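PDB 3MKH: nitroalkane oxidase from Podospora anserina, which uses FAD and molecular oxygen to oxidise nitroalkanes, preferring longer ones, to aldehydes or ketones, releasing nitrite and hydrogen peroxide. Local coordinates for residues A29-T32 / Y33-H36; S40-R43 / F44-T47; H409-Q412 / L413-P417. All coordinates share one frame; numbering follows the deposited sequence.

Contact 1: residues A29-T32 / Y33-H36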
loop_
_atom_site.group_PDB
_atom_site.type_symbol
_atom_site.label_atom_id
_atom_site.label_comp_id
_atom_site.label_asym_id
_atom_site.label_seq_id
_atom_site.Cartn_x
_atom_site.Cartn_y
_atom_site.Cartn_z
ATOM N N ALA A 29 15.060 -22.900 -25.274
ATOM C CA ALA A 29 16.151 -21.982 -24.981
ATOM C C ALA A 29 16.483 -22.058 -23.488
ATOM O O ALA A 29 17.644 -22.061 -23.116
ATOM C CB ALA A 29 15.783 -20.543 -25.387
ATOM N N ARG A 30 15.457 -22.111 -22.641
ATOM C CA ARG A 30 15.660 -22.189 -21.196
ATOM C C ARG A 30 16.398 -23.487 -20.772
ATOM O O ARG A 30 17.354 -23.446 -19.983
ATOM C CB ARG A 30 14.317 -22.078 -20.473
ATOM C CG ARG A 30 14.338 -22.444 -18.976
ATOM C CD ARG A 30 14.323 -21.207 -18.103
ATOM N NE ARG A 30 14.344 -21.504 -16.667
ATOM C CZ ARG A 30 14.801 -20.662 -15.747
ATOM N NH1 ARG A 30 15.278 -19.478 -16.113
ATOM N NH2 ARG A 30 14.794 -20.995 -14.459
ATOM N N GLN A 31 15.958 -24.632 -21.282
ATOM C CA GLN A 31 16.596 -25.895 -20.890
ATOM C C GLN A 31 18.049 -25.929 -21.372
ATOM O O GLN A 31 18.920 -26.548 -20.753
ATOM C CB GLN A 31 15.812 -27.108 -21.396
ATOM C CG GLN A 31 14.425 -27.258 -20.752
ATOM C CD GLN A 31 14.429 -27.028 -19.237
ATOM O OE1 GLN A 31 13.743 -26.122 -18.734
ATOM N NE2 GLN A 31 15.190 -27.850 -18.500
ATOM N N THR A 32 18.307 -25.226 -22.463
ATOM C CA THR A 32 19.655 -25.105 -22.979
ATOM C C THR A 32 20.566 -24.239 -22.108
ATOM O O THR A 32 21.637 -24.702 -21.694
ATOM C CB THR A 32 19.635 -24.598 -24.420
ATOM O OG1 THR A 32 19.067 -25.617 -25.245
ATOM C CG2 THR A 32 21.049 -24.276 -24.904
ATOM N N TYR A 33 20.157 -23.006 -21.801
ATOM C CA TYR A 33 21.064 -22.118 -21.052
ATOM C C TYR A 33 21.272 -22.517 -19.580
ATOM O O TYR A 33 22.311 -22.228 -18.974
ATOM C CB TYR A 33 20.728 -20.621 -21.244
ATOM C CG TYR A 33 19.484 -20.066 -20.567
ATOM C CD1 TYR A 33 19.379 -20.002 -19.181
ATOM C CD2 TYR A 33 18.449 -19.506 -21.321
ATOM C CE1 TYR A 33 18.238 -19.445 -18.560
ATOM C CE2 TYR A 33 17.316 -18.958 -20.709
ATOM C CZ TYR A 33 17.222 -18.928 -19.336
ATOM O OH TYR A 33 16.107 -18.388 -18.724
ATOM N N LEU A 34 20.294 -23.213 -19.024
ATOM C CA LEU A 34 20.375 -23.751 -17.662
ATOM C C LEU A 34 21.557 -24.728 -17.456
ATOM O O LEU A 34 21.971 -24.998 -16.324
ATOM C CB LEU A 34 19.057 -24.458 -17.328
ATOM C CG LEU A 34 18.120 -23.856 -16.276
ATOM C CD1 LEU A 34 18.347 -22.387 -16.050
ATOM C CD2 LEU A 34 16.654 -24.150 -16.576
ATOM N N GLN A 35 22.108 -25.247 -18.545
ATOM C CA GLN A 35 23.292 -26.107 -18.452
ATOM C C GLN A 35 24.558 -25.330 -18.071
ATOM O O GLN A 35 25.569 -25.910 -17.655
ATOM C CB GLN A 35 23.509 -26.828 -19.779
ATOM C CG GLN A 35 22.260 -27.550 -20.280
ATOM C CD GLN A 35 22.227 -29.018 -19.895
ATOM O OE1 GLN A 35 22.013 -29.370 -18.726
ATOM N NE2 GLN A 35 22.436 -29.889 -20.883
ATOM N N HIS A 36 24.509 -24.014 -18.223
ATOM C CA HIS A 36 25.640 -23.176 -17.855
ATOM C C HIS A 36 25.387 -22.541 -16.499
ATOM O O HIS A 36 24.235 -22.440 -16.064
ATOM C CB HIS A 36 25.878 -22.097 -18.910
ATOM C CG HIS A 36 26.233 -22.643 -20.254
ATOM N ND1 HIS A 36 27.384 -23.366 -20.481
ATOM C CD2 HIS A 36 25.585 -22.585 -21.443
ATOM C CE1 HIS A 36 27.436 -23.721 -21.752
ATOM N NE2 HIS A 36 26.357 -23.262 -22.359
#
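Y33 and R30 grip each other one turn apart at the C-terminal end of helix 9-33. The tyrosine ring folds back along the helix rather than out from it: CG sits between the backbone N and the carbonyl carbon (chi1 73°), and this carries the ring up beside the preceding turn. One ring face rests on R30, whose CA lies 4.0 Å from the centroid of the Y33 ring in a CH-pi contact displaced toward the rim. From there the arginine chain bends at chi2 and runs on to the phenol, so that R30 NH1 donates to Y33 OH over 2.9 Å, the oxygen lying at the guanidinium edge and in its plane. Ring and guanidinium stand almost perpendicular, 87° apart. L34 comes in over one guanidinium face, with its CD1 4.0 Å from R30 CZ, while L34 CD2 lies 3.5 Å from R30 NE. The helix finishes here: Y33 N and L34 N still bond to the carbonyls of A29 and R30, but Q35 N reaches back only three residues to T32 O at 3.2 Å, and a type I turn from Y33 to H36 leads the chain away in the N-terminal acyl-CoA dehydrogenase domain. Outside the two segments, E89 hydrogen-bonds to the Y33 hydroxyl and D387 forms a salt bridge with R30 NH2, so the arginine links this helix end to helix 385-392. A leucine in place of Y33 would probably leave R30 NH1 and E89 without their shared hydroxyl, with D387 left to hold the guanidinium.

Contact 2: residues S40-R43 / F44-T47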
loop_
_atom_site.group_PDB
_atom_site.type_symbol
_atom_site.label_atom_id
_atom_site.label_comp_id
_atom_site.label_asym_id
_atom_site.label_seq_id
_atom_site.Cartn_x
_atom_site.Cartn_y
_atom_site.Cartn_z
ATOM N N SER A 40 26.995 -17.047 -15.949
ATOM C CA SER A 40 27.888 -17.191 -17.102
ATOM C C SER A 40 27.405 -16.452 -18.347
ATOM O O SER A 40 26.249 -16.595 -18.741
ATOM C CB SER A 40 28.091 -18.674 -17.443
ATOM O OG SER A 40 28.885 -18.802 -18.609
ATOM N N PRO A 41 28.298 -15.680 -18.996
ATOM C CA PRO A 41 27.942 -15.113 -20.303
ATOM C C PRO A 41 27.589 -16.185 -21.339
ATOM O O PRO A 41 27.012 -15.862 -22.391
ATOM C CB PRO A 41 29.220 -14.375 -20.725
ATOM C CG PRO A 41 29.903 -14.049 -19.440
ATOM C CD PRO A 41 29.615 -15.217 -18.531
ATOM N N LEU A 42 27.953 -17.434 -21.066
ATOM C CA LEU A 42 27.624 -18.537 -21.969
ATOM C C LEU A 42 26.117 -18.814 -22.028
ATOM O O LEU A 42 25.635 -19.469 -22.970
ATOM C CB LEU A 42 28.356 -19.825 -21.559
ATOM C CG LEU A 42 29.711 -20.215 -22.183
ATOM C CD1 LEU A 42 30.596 -19.011 -22.442
ATOM C CD2 LEU A 42 30.425 -21.217 -21.282
ATOM N N ARG A 43 25.372 -18.368 -21.017
ATOM C CA ARG A 43 23.922 -18.534 -21.065
ATOM C C ARG A 43 23.368 -17.778 -22.271
ATOM O O ARG A 43 22.626 -18.336 -23.081
ATOM C CB ARG A 43 23.251 -18.050 -19.775
ATOM C CG ARG A 43 23.453 -18.997 -18.617
ATOM C CD ARG A 43 22.486 -18.767 -17.461
ATOM N NE ARG A 43 22.554 -19.903 -16.542
ATOM C CZ ARG A 43 21.654 -20.186 -15.609
ATOM N NH1 ARG A 43 20.591 -19.406 -15.423
ATOM N NH2 ARG A 43 21.825 -21.264 -14.854
ATOM N N PHE A 44 23.728 -16.505 -22.374
ATOM C CA PHE A 44 23.358 -15.684 -23.526
ATOM C C PHE A 44 23.808 -16.358 -24.830
ATOM O O PHE A 44 23.010 -16.596 -25.728
ATOM C CB PHE A 44 24.007 -14.306 -23.395
ATOM C CG PHE A 44 24.060 -13.534 -24.672
ATOM C CD1 PHE A 44 22.909 -12.986 -25.215
ATOM C CD2 PHE A 44 25.271 -13.324 -25.317
ATOM C CE1 PHE A 44 22.961 -12.254 -26.384
ATOM C CE2 PHE A 44 25.333 -12.600 -26.483
ATOM C CZ PHE A 44 24.175 -12.064 -27.022
ATOM N N GLN A 45 25.092 -16.679 -24.927
ATOM C CA GLN A 45 25.620 -17.252 -26.162
ATOM C C GLN A 45 24.864 -18.513 -26.567
ATOM O O GLN A 45 24.570 -18.709 -27.747
ATOM C CB GLN A 45 27.128 -17.517 -26.054
ATOM C CG GLN A 45 27.973 -16.262 -25.931
ATOM C CD GLN A 45 29.470 -16.548 -26.055
ATOM O OE1 GLN A 45 30.178 -15.926 -26.861
ATOM N NE2 GLN A 45 29.947 -17.500 -25.276
ATOM N N SER A 46 24.518 -19.346 -25.585
ATOM C CA SER A 46 23.839 -20.606 -25.854
ATOM C C SER A 46 22.439 -20.419 -26.456
ATOM O O SER A 46 21.849 -21.375 -26.939
ATOM C CB SER A 46 23.727 -21.463 -24.582
ATOM O OG SER A 46 22.676 -21.004 -23.738
ATOM N N THR A 47 21.895 -19.209 -26.408
ATOM C CA THR A 47 20.566 -18.988 -26.990
ATOM C C THR A 47 20.587 -18.622 -28.481
ATOM O O THR A 47 19.546 -18.366 -29.073
ATOM C CB THR A 47 19.765 -17.904 -26.226
ATOM O OG1 THR A 47 20.453 -16.652 -26.307
ATOM C CG2 THR A 47 19.604 -18.289 -24.761
HETATM O O HOH W 1 24.401 -14.785 -20.008
#
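S46 turns its hydroxyl back onto the R43 carbonyl, S46 OG donating to R43 O over 2.7 Å. The torsion explains it: OG stands between the backbone N and the carbonyl carbon (chi1 78°), facing the preceding turn, while S46 N bonds to L42 O at 2.8 Å. On another side of helix 41-45, the L42 and Q45 side chains cross at a slant. F44 has CG anti to its backbone N (chi1 162°), which leads the ring off from the 40-43 segment to stack on W177; the extended R43 chain runs out to H36 O and T236 OG1. This helix follows helix 9-33 in the N-terminal acyl-CoA dehydrogenase domain, and Y33 of that helix touches R43 and S46. S40 is the N-cap, S40 OG accepting a hydrogen bond from L42 N at 3.0 Å. A water bridges S40 O and F44 N, 3.0 Å from the latter. T47 OG1 donates to F44 O over 2.6 Å, in the carbonyl plane and on a lone pair, beside the bond from T47 N. Hydroxyls thus supplement the backbone bonding: S40 caps the helix start, while S46 and T47 add donors to the R43 and F44 carbonyls.

Contact 3: residues H409-Q412 / L413-P417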
loop_
_atom_site.group_PDB
_atom_site.type_symbol
_atom_site.label_atom_id
_atom_site.label_comp_id
_atom_site.label_asym_id
_atom_site.label_seq_id
_atom_site.Cartn_x
_atom_site.Cartn_y
_atom_site.Cartn_z
ATOM N N HIS A 409 8.695 12.327 -16.843
ATOM C CA HIS A 409 7.981 12.608 -18.080
ATOM C C HIS A 409 6.504 12.925 -17.810
ATOM O O HIS A 409 5.984 13.908 -18.320
ATOM C CB HIS A 409 8.157 11.472 -19.085
ATOM C CG HIS A 409 9.517 11.443 -19.712
ATOM N ND1 HIS A 409 9.721 11.651 -21.059
ATOM C CD2 HIS A 409 10.745 11.262 -19.170
ATOM C CE1 HIS A 409 11.013 11.578 -21.324
ATOM N NE2 HIS A 409 11.657 11.346 -20.195
ATOM N N LEU A 410 5.843 12.117 -16.981
ATOM C CA LEU A 410 4.461 12.407 -16.595
ATOM C C LEU A 410 4.348 13.821 -16.000
ATOM O O LEU A 410 3.435 14.578 -16.325
ATOM C CB LEU A 410 3.961 11.353 -15.606
ATOM C CG LEU A 410 3.774 9.971 -16.238
ATOM C CD1 LEU A 410 3.522 8.882 -15.179
ATOM C CD2 LEU A 410 2.637 10.004 -17.269
ATOM N N GLN A 411 5.293 14.176 -15.140
ATOM C CA GLN A 411 5.329 15.520 -14.555
ATOM C C GLN A 411 5.433 16.636 -15.613
ATOM O O GLN A 411 4.702 17.623 -15.547
ATOM C CB GLN A 411 6.473 15.609 -13.537
ATOM C CG GLN A 411 6.689 16.980 -12.899
ATOM C CD GLN A 411 7.817 16.978 -11.866
ATOM O OE1 GLN A 411 7.882 17.862 -11.009
ATOM N NE2 GLN A 411 8.715 15.991 -11.950
ATOM N N GLN A 412 6.334 16.485 -16.584
ATOM C CA GLN A 412 6.463 17.479 -17.657
ATOM C C GLN A 412 5.215 17.585 -18.539
ATOM O O GLN A 412 4.862 18.674 -18.997
ATOM C CB GLN A 412 7.702 17.207 -18.513
ATOM C CG GLN A 412 8.994 17.342 -17.720
ATOM C CD GLN A 412 9.131 18.715 -17.062
ATOM O OE1 GLN A 412 8.813 19.745 -17.669
ATOM N NE2 GLN A 412 9.613 18.735 -15.815
ATOM N N LEU A 413 4.548 16.461 -18.776
ATOM C CA LEU A 413 3.290 16.473 -19.528
ATOM C C LEU A 413 2.223 17.309 -18.823
ATOM O O LEU A 413 1.619 18.189 -19.436
ATOM C CB LEU A 413 2.778 15.052 -19.766
ATOM C CG LEU A 413 3.611 14.252 -20.773
ATOM C CD1 LEU A 413 3.240 12.749 -20.787
ATOM C CD2 LEU A 413 3.477 14.868 -22.168
ATOM N N MET A 414 1.992 17.030 -17.542
ATOM C CA MET A 414 0.980 17.749 -16.763
ATOM C C MET A 414 1.291 19.253 -16.686
ATOM O O MET A 414 0.383 20.078 -16.600
ATOM C CB MET A 414 0.850 17.155 -15.350
ATOM C CG MET A 414 0.255 15.746 -15.291
ATOM S SD MET A 414 -0.092 15.180 -13.600
ATOM C CE MET A 414 1.587 15.093 -12.957
ATOM N N LEU A 415 2.573 19.603 -16.743
ATOM C CA LEU A 415 3.001 20.998 -16.667
ATOM C C LEU A 415 2.684 21.830 -17.902
ATOM O O LEU A 415 2.613 23.056 -17.821
ATOM C CB LEU A 415 4.507 21.075 -16.380
ATOM C CG LEU A 415 4.959 21.068 -14.920
ATOM C CD1 LEU A 415 6.442 20.670 -14.805
ATOM C CD2 LEU A 415 4.708 22.413 -14.266
ATOM N N LYS A 416 2.520 21.185 -19.052
ATOM C CA LYS A 416 2.233 21.920 -20.275
ATOM C C LYS A 416 0.869 22.588 -20.190
ATOM O O LYS A 416 -0.083 21.993 -19.691
ATOM C CB LYS A 416 2.267 21.003 -21.508
ATOM C CG LYS A 416 3.643 20.437 -21.848
ATOM C CD LYS A 416 3.644 19.831 -23.239
ATOM C CE LYS A 416 4.997 19.222 -23.570
ATOM N NZ LYS A 416 5.134 18.990 -25.044
ATOM N N PRO A 417 0.779 23.839 -20.674
ATOM C CA PRO A 417 -0.492 24.561 -20.766
ATOM C C PRO A 417 -1.495 23.797 -21.622
ATOM O O PRO A 417 -2.698 23.925 -21.416
ATOM C CB PRO A 417 -0.092 25.871 -21.458
ATOM C CG PRO A 417 1.304 26.093 -21.037
ATOM C CD PRO A 417 1.927 24.706 -21.004
#
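L415 lies alongside Q411, one turn back on helix 402-415, the two side chains pointing the same way with L415 CD1 4.2 Å from Q411 CG. L415 CD1 also meets the amide end of Q412, which runs across it, 3.8 Å from Q412 OE1. Q412 gets there by bending at chi2 (-56°), which folds its amide back along the helix surface instead of letting it stretch outward. L413 points elsewhere, its CG packed 3.4 Å from H409 O and its side chain touching L353 and D346 of helix 345-374. M414 lays its CG 3.5 Å from L410 O, and a bend at chi3 brings M414 CE to 3.9 Å from the same L410 O. Behind these side chains the backbone is regular at first: L413 N bonds to H409 O at 3.0 Å and M414 N to L410 O at 171°, close to straight. The bonding changes in the last turn. L415 N still reaches Q411 O at 3.1 Å, but its second bond, to Q412 O, is weak, as is the one from K416 N to that oxygen; K416 N also bonds three residues back, to L413 O at 3.2 Å. This is the closing turn of a helix in the C-terminal acyl-CoA dehydrogenase domain, and it sits at a subunit interface: L308 of the second subunit packs on Q411 and L415, I322 of that subunit on L410, and K297 of that subunit donates to M414 O. The extended K416 chain carries NZ to a salt bridge with D346 of its own chain. The C-terminal end of the helix is likely to carry partial negative charge, which K297 of the second subunit would probably offset.

How the contacts relate
Contacts 1 and 2 are neighbours, their centres about 8 Å apart, and sit on successive helices, 9-33 and 41-45, of the N-terminal acyl-CoA dehydrogenase domain. They touch directly, through the loop that joins the helices as well as through side chains, so the end of helix 9-33 and helix 41-45 pack on each other. Contact 3 comes last along the chain, on helix 402-415 of the C-terminal domain, with its centre about 45 Å from that of contact 1 and about 42 Å from that of contact 2, across the chain's centre. Only contact 3 meets another subunit, tying its helix end into the homotetramer.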